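Local coordinates for protein carbohydrate kinase, pfkB family (Enterococcus faecalis, PDB 3KTN) that probably phosphorylates a sugar acid such as 2-keto-3-deoxygluconate, as a magnesium-binding kinase of the ribokinase-like pfkB family, at residues Tyr121-Glu124 and Ala125-Ala128; Asn169-Pro172 and Ser173-Thr176; Gln324-His327 and Val328-His331. All coordinates share one frame; numbering follows the deposited sequence.

Contact 1 of 3, residues Tyr121-Glu124 and Ala125-Ala128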
# COMPACT_ATOMS: atom_id res chain seq x y z
N TYR A 121 31.33 -14.00 23.11
CA TYR A 121 30.15 -14.46 23.84
C TYR A 121 30.47 -15.00 25.23
O TYR A 121 31.42 -15.77 25.41
CB TYR A 121 29.45 -15.57 23.05
CG TYR A 121 28.99 -15.18 21.66
CD1 TYR A 121 27.76 -14.55 21.45
CD2 TYR A 121 29.77 -15.48 20.55
CE1 TYR A 121 27.32 -14.24 20.15
CE2 TYR A 121 29.35 -15.17 19.26
CZ TYR A 121 28.13 -14.56 19.07
OH TYR A 121 27.73 -14.27 17.78
N ASP A 122 29.65 -14.63 26.21
CA ASP A 122 29.85 -15.12 27.57
C ASP A 122 28.98 -16.36 27.74
O ASP A 122 28.00 -16.34 28.49
CB ASP A 122 29.43 -14.06 28.59
CG ASP A 122 29.92 -14.38 29.99
OD1 ASP A 122 29.86 -15.56 30.39
OD2 ASP A 122 30.37 -13.44 30.69
N PHE A 123 29.35 -17.43 27.05
CA PHE A 123 28.59 -18.68 27.11
C PHE A 123 28.38 -19.21 28.53
O PHE A 123 27.32 -19.75 28.84
CB PHE A 123 29.27 -19.76 26.26
CG PHE A 123 29.27 -19.46 24.78
CD1 PHE A 123 28.10 -19.07 24.14
CD2 PHE A 123 30.43 -19.60 24.03
CE1 PHE A 123 28.08 -18.82 22.77
CE2 PHE A 123 30.42 -19.35 22.66
CZ PHE A 123 29.25 -18.96 22.03
N GLU A 124 29.39 -19.05 29.37
CA GLU A 124 29.31 -19.51 30.76
C GLU A 124 28.09 -18.88 31.44
O GLU A 124 27.26 -19.59 32.02
CB GLU A 124 30.57 -19.10 31.52
CG GLU A 124 31.87 -19.68 30.99
CD GLU A 124 32.22 -21.01 31.64
OE1 GLU A 124 32.29 -21.06 32.89
OE2 GLU A 124 32.43 -22.00 30.91
N ALA A 125 27.99 -17.56 31.35
CA ALA A 125 26.89 -16.83 31.96
C ALA A 125 25.53 -17.19 31.37
O ALA A 125 24.53 -17.26 32.10
CB ALA A 125 27.13 -15.33 31.83
N PHE A 126 25.49 -17.42 30.06
CA PHE A 126 24.23 -17.75 29.40
C PHE A 126 23.74 -19.13 29.80
O PHE A 126 22.59 -19.29 30.22
CB PHE A 126 24.37 -17.69 27.88
CG PHE A 126 25.00 -16.43 27.37
CD1 PHE A 126 24.88 -15.23 28.08
CD2 PHE A 126 25.71 -16.42 26.17
CE1 PHE A 126 25.45 -14.05 27.60
CE2 PHE A 126 26.27 -15.25 25.68
CZ PHE A 126 26.15 -14.06 26.40
N LEU A 127 24.62 -20.12 29.66
CA LEU A 127 24.28 -21.49 29.99
C LEU A 127 23.72 -21.62 31.41
O LEU A 127 22.86 -22.46 31.67
CB LEU A 127 25.51 -22.39 29.82
CG LEU A 127 25.94 -22.60 28.36
CD1 LEU A 127 27.31 -23.25 28.31
CD2 LEU A 127 24.91 -23.46 27.65
N ALA A 128 24.20 -20.77 32.31
CA ALA A 128 23.75 -20.80 33.70
C ALA A 128 22.28 -20.42 33.85
O ALA A 128 21.68 -20.68 34.89
CB ALA A 128 24.62 -19.86 34.54

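Contact 2 of 3, residues Asn169-Pro172 and Ser173-Thr176. With SO4 (sulfate ion), chain B.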
# COMPACT_ATOMS: atom_id res chain seq x y z
N ASN A 169 21.59 -28.20 8.30
CA ASN A 169 21.22 -27.13 7.39
C ASN A 169 21.96 -27.38 6.08
O ASN A 169 22.56 -26.48 5.52
CB ASN A 169 21.60 -25.77 7.95
CG ASN A 169 20.87 -24.63 7.26
OD1 ASN A 169 21.44 -23.56 7.02
ND2 ASN A 169 19.60 -24.85 6.96
N TYR A 170 21.91 -28.63 5.63
CA TYR A 170 22.58 -29.03 4.40
C TYR A 170 21.67 -28.96 3.19
O TYR A 170 20.65 -29.64 3.12
CB TYR A 170 23.11 -30.46 4.54
CG TYR A 170 23.57 -31.08 3.23
CD1 TYR A 170 24.62 -30.52 2.50
CD2 TYR A 170 22.95 -32.23 2.73
CE1 TYR A 170 25.04 -31.09 1.29
CE2 TYR A 170 23.37 -32.80 1.52
CZ TYR A 170 24.41 -32.22 0.81
OH TYR A 170 24.82 -32.79 -0.37
N ARG A 171 22.05 -28.12 2.23
CA ARG A 171 21.28 -27.97 1.01
C ARG A 171 22.14 -28.41 -0.17
O ARG A 171 23.04 -27.69 -0.61
CB ARG A 171 20.82 -26.52 0.83
CG ARG A 171 19.85 -26.07 1.91
CD ARG A 171 19.36 -24.65 1.67
NE ARG A 171 18.56 -24.15 2.78
CZ ARG A 171 17.39 -24.67 3.16
NH1 ARG A 171 16.89 -25.71 2.52
NH2 ARG A 171 16.74 -24.14 4.19
N PRO A 172 21.88 -29.63 -0.68
CA PRO A 172 22.61 -30.23 -1.80
C PRO A 172 22.89 -29.24 -2.92
O PRO A 172 24.03 -29.02 -3.32
CB PRO A 172 21.66 -31.34 -2.25
CG PRO A 172 21.01 -31.76 -0.96
CD PRO A 172 20.71 -30.44 -0.31
N SER A 173 21.82 -28.62 -3.42
CA SER A 173 21.88 -27.66 -4.51
C SER A 173 22.86 -26.50 -4.32
O SER A 173 23.39 -25.96 -5.29
CB SER A 173 20.48 -27.12 -4.79
OG SER A 173 19.84 -26.72 -3.59
N LEU A 174 23.09 -26.09 -3.07
CA LEU A 174 23.99 -24.97 -2.82
C LEU A 174 25.39 -25.41 -2.38
O LEU A 174 26.15 -24.61 -1.82
CB LEU A 174 23.39 -24.04 -1.76
CG LEU A 174 22.13 -23.25 -2.12
CD1 LEU A 174 21.01 -24.19 -2.55
CD2 LEU A 174 21.69 -22.41 -0.93
N ASN A 175 25.74 -26.67 -2.64
CA ASN A 175 27.05 -27.18 -2.26
C ASN A 175 27.76 -27.95 -3.37
O ASN A 175 27.12 -28.60 -4.20
CB ASN A 175 26.94 -28.11 -1.04
CG ASN A 175 26.76 -27.35 0.26
OD1 ASN A 175 25.72 -26.76 0.51
ND2 ASN A 175 27.79 -27.37 1.10
N THR A 176 29.08 -27.87 -3.37
CA THR A 176 29.90 -28.58 -4.35
C THR A 176 30.23 -29.92 -3.71
O THR A 176 29.85 -30.18 -2.57
CB THR A 176 31.21 -27.83 -4.65
OG1 THR A 176 32.07 -27.91 -3.50
CG2 THR A 176 30.94 -26.37 -4.97
S SO4 B . 19.44 -21.33 4.88
O1 SO4 B . 20.00 -22.43 4.07
O2 SO4 B . 18.11 -21.73 5.38
O3 SO4 B . 20.33 -21.05 6.03
O4 SO4 B . 19.34 -20.13 4.04

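Contact 3 of 3, residues Gln324-His327 and Val328-His331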
# COMPACT_ATOMS: atom_id res chain seq x y z
N GLN A 324 -4.26 -23.12 19.13
CA GLN A 324 -4.56 -23.10 17.71
C GLN A 324 -4.28 -24.46 17.08
O GLN A 324 -5.10 -24.99 16.33
CB GLN A 324 -3.74 -22.01 17.02
CG GLN A 324 -3.80 -22.02 15.49
CD GLN A 324 -2.92 -20.95 14.87
OE1 GLN A 324 -1.77 -20.75 15.29
NE2 GLN A 324 -3.44 -20.26 13.86
N VAL A 325 -3.12 -25.02 17.39
CA VAL A 325 -2.73 -26.33 16.86
C VAL A 325 -3.73 -27.39 17.32
O VAL A 325 -4.19 -28.21 16.53
CB VAL A 325 -1.31 -26.73 17.33
CG1 VAL A 325 -0.94 -28.08 16.76
CG2 VAL A 325 -0.30 -25.67 16.90
N ASN A 326 -4.04 -27.37 18.62
CA ASN A 326 -4.98 -28.33 19.19
C ASN A 326 -6.37 -28.16 18.60
O ASN A 326 -7.11 -29.13 18.46
CB ASN A 326 -5.04 -28.17 20.72
CG ASN A 326 -3.82 -28.75 21.42
OD1 ASN A 326 -3.54 -28.43 22.57
ND2 ASN A 326 -3.09 -29.61 20.72
N HIS A 327 -6.74 -26.93 18.26
CA HIS A 327 -8.06 -26.69 17.67
C HIS A 327 -8.11 -27.35 16.29
O HIS A 327 -9.13 -27.91 15.90
CB HIS A 327 -8.34 -25.19 17.56
CG HIS A 327 -9.62 -24.87 16.87
ND1 HIS A 327 -9.75 -24.88 15.49
CD2 HIS A 327 -10.85 -24.56 17.35
CE1 HIS A 327 -10.99 -24.60 15.16
NE2 HIS A 327 -11.68 -24.39 16.27
N VAL A 328 -7.01 -27.29 15.55
CA VAL A 328 -6.98 -27.91 14.24
C VAL A 328 -7.12 -29.43 14.39
O VAL A 328 -7.85 -30.08 13.63
CB VAL A 328 -5.68 -27.58 13.49
CG1 VAL A 328 -5.61 -28.35 12.18
CG2 VAL A 328 -5.61 -26.09 13.21
N LEU A 329 -6.45 -30.00 15.39
CA LEU A 329 -6.51 -31.44 15.63
C LEU A 329 -7.89 -31.87 16.12
O LEU A 329 -8.46 -32.84 15.63
CB LEU A 329 -5.46 -31.86 16.66
CG LEU A 329 -4.01 -31.98 16.18
CD1 LEU A 329 -3.09 -32.18 17.36
CD2 LEU A 329 -3.91 -33.15 15.21
N GLU A 330 -8.42 -31.15 17.10
CA GLU A 330 -9.71 -31.46 17.69
C GLU A 330 -10.93 -31.04 16.88
O GLU A 330 -11.98 -31.68 16.98
CB GLU A 330 -9.80 -30.84 19.08
CG GLU A 330 -8.88 -31.48 20.10
CD GLU A 330 -8.67 -30.61 21.32
OE1 GLU A 330 -9.66 -30.00 21.79
OE2 GLU A 330 -7.52 -30.53 21.81
N HIS A 331 -10.81 -29.99 16.09
CA HIS A 331 -11.94 -29.50 15.29
C HIS A 331 -11.52 -29.21 13.86
O HIS A 331 -11.42 -28.05 13.45
CB HIS A 331 -12.51 -28.24 15.94
CG HIS A 331 -12.87 -28.43 17.38
ND1 HIS A 331 -13.94 -29.20 17.79
CD2 HIS A 331 -12.27 -27.99 18.52
CE1 HIS A 331 -13.99 -29.22 19.11
NE2 HIS A 331 -12.99 -28.50 19.57

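Contact 1 of 3, residues Tyr121-Glu124 and Ala125-Ala128
The carbonyl of Asp-122 receives the amide of Phe-126, N to O 3.2 Å, and that of Phe-123 receives Leu-127, N to O 2.8 Å, the first bonds of the short helix 123-127. A looser bond follows from Ala-128 N to Glu-124 O at 3.3 Å, its donor tilted 26° from the carbonyl plane. Just ahead of the helix, Asp-122 sits at the centre of an inverse gamma turn, which Phe-123 N closes weakly onto Tyr-121 O. Asp-122 is also the N-cap: its OD1 takes the amide of Ala-125, N to OD1 2.9 Å, met from above the carboxylate plane. With CG anti to the backbone N (chi1 -166°), the carboxylate folds back over the first turn, where its negative charge would suit the positive end of the helix dipole. The ring of Phe-126 lies under the backbone of Asp-122, the carbonyl O 3.1 Å above its plane and over its centre. Apolar contacts come from Tyr-121, CB 4.1 Å from Phe-126 CE2, and from Phe-123, which approaches obliquely with CD1 4.1 Å from Phe-126 CD2. Tyr-121 CB also lies over the rim of the Phe-123 ring. Ile-54 of strand 50-57 and the ring of Trp-79 pack against Phe-126, whereas Phe-123 and Leu-127 rest on Leu-153 of helix 144-159. The Tyr-121 hydroxyl is hydrogen-bonded to Ser-116.

Contact 2 of 3, residues Asn169-Pro172 and Ser173-Thr176
The Arg-171 and Leu-174 side chains run alongside each other in one direction, with CB of Arg-171 4.1 Å from Leu-174 CD1. The close part is the backbone turn beneath them. Arg-171 O accepts Leu-174 N at 2.9 Å, and Pro-172 O accepts Asn-175 N at 3.0 Å; both donors stand above the carbonyl planes, as expected of consecutive i to i+3 bonds in a tight 3-10-like turn. Tyr-170 adds to this side by laying one ring face over Pro-172 N, with its CE1 4.2 Å from CB of Asn-175. The other side is looser: the arginine runs extended from CG to NE (chi2 -177°, chi3 -173°), carrying its guanidinium away from the turn to a sulfate, probably from the crystallisation liquor. The anion sits at the guanidinium edge, in its plane: Arg-171 NE reaches O1 of the sulfate at 2.6 Å, and Arg-171 NH2 reaches O2 at 3.0 Å. Leu-174 packs on His-341 of a second subunit, evidently a histidine-tag residue. The Arg-171 side chain lies about 7 Å from that of Ile-276 of the magnesium site. Two N-H bonds from Arg-171 and one from Arg-108 make a site suited to an anion.

Contact 3 of 3, residues Gln324-His327 and Val328-His331
His-327 and His-331 meet one helical turn apart, chiefly through a CH-pi contact. CB of His-331 sits over one face of the His-327 ring, 4.1 Å from its centroid. The rings themselves are obliquely disposed, planes 49° apart, and touch through CD2 of His-327 and CD2 of His-331 at 3.9 Å. His-327 holds CG opposite its backbone N (chi1 175°), which swings the ring along the helix toward His-331.

Among the polar contacts, four successive i to i+4 bonds run from Val-328 N to Gln-324 O through to His-331 N to His-327 O. That final bond has its N and O 2.7 Å apart but is bent at the hydrogen. The preceding one, Glu-330 N to Asn-326 O at 2.8 Å, is straighter. Beside it the side chains of Asn-326 and Glu-330 run the same way, amide and carboxylate planes 25° apart, and OE2 of Glu-330 comes within 3.6 Å of CB of Asn-326.

On the packing side of the helix, Val-325 meets Phe-302 and Leu-329 meets Val-305, apolar contacts onto helix 296-310, while Val-328 touches Arg-268 of strand 262-269. Val-328 also meets Ile-98 of a third subunit, and Gln-324 packs on Arg-99 there. Since His-331 is the first residue to leave helical angles, the arrangement is that of the C-terminal end of an amphipathic surface helix, 322-330, in a ribokinase-like fold.

In the fold
The contacts come in series along the chain, 1, 2, then 3, and none touches another. Contacts 1 and 2 flank neighbouring parallel strands of the nine-stranded mixed sheet: helix 123-127 precedes strand 132-135, and the 169-176 loop joins strand 163-167 to helix 177-190. Their centres are 31 Å apart. The centre of contact 3, on helix 322-330, lies about 38 Å from that of contact 1 and about 35 Å from that of contact 2, across the chain's centre from the latter. Side chains of Arg-171 and Gln-324 stay about 11 and 12 Å from the magnesium ion. Contacts 2 and 3 lie at subunit interfaces of the six-chain assembly; contact 1 packs within its own subunit.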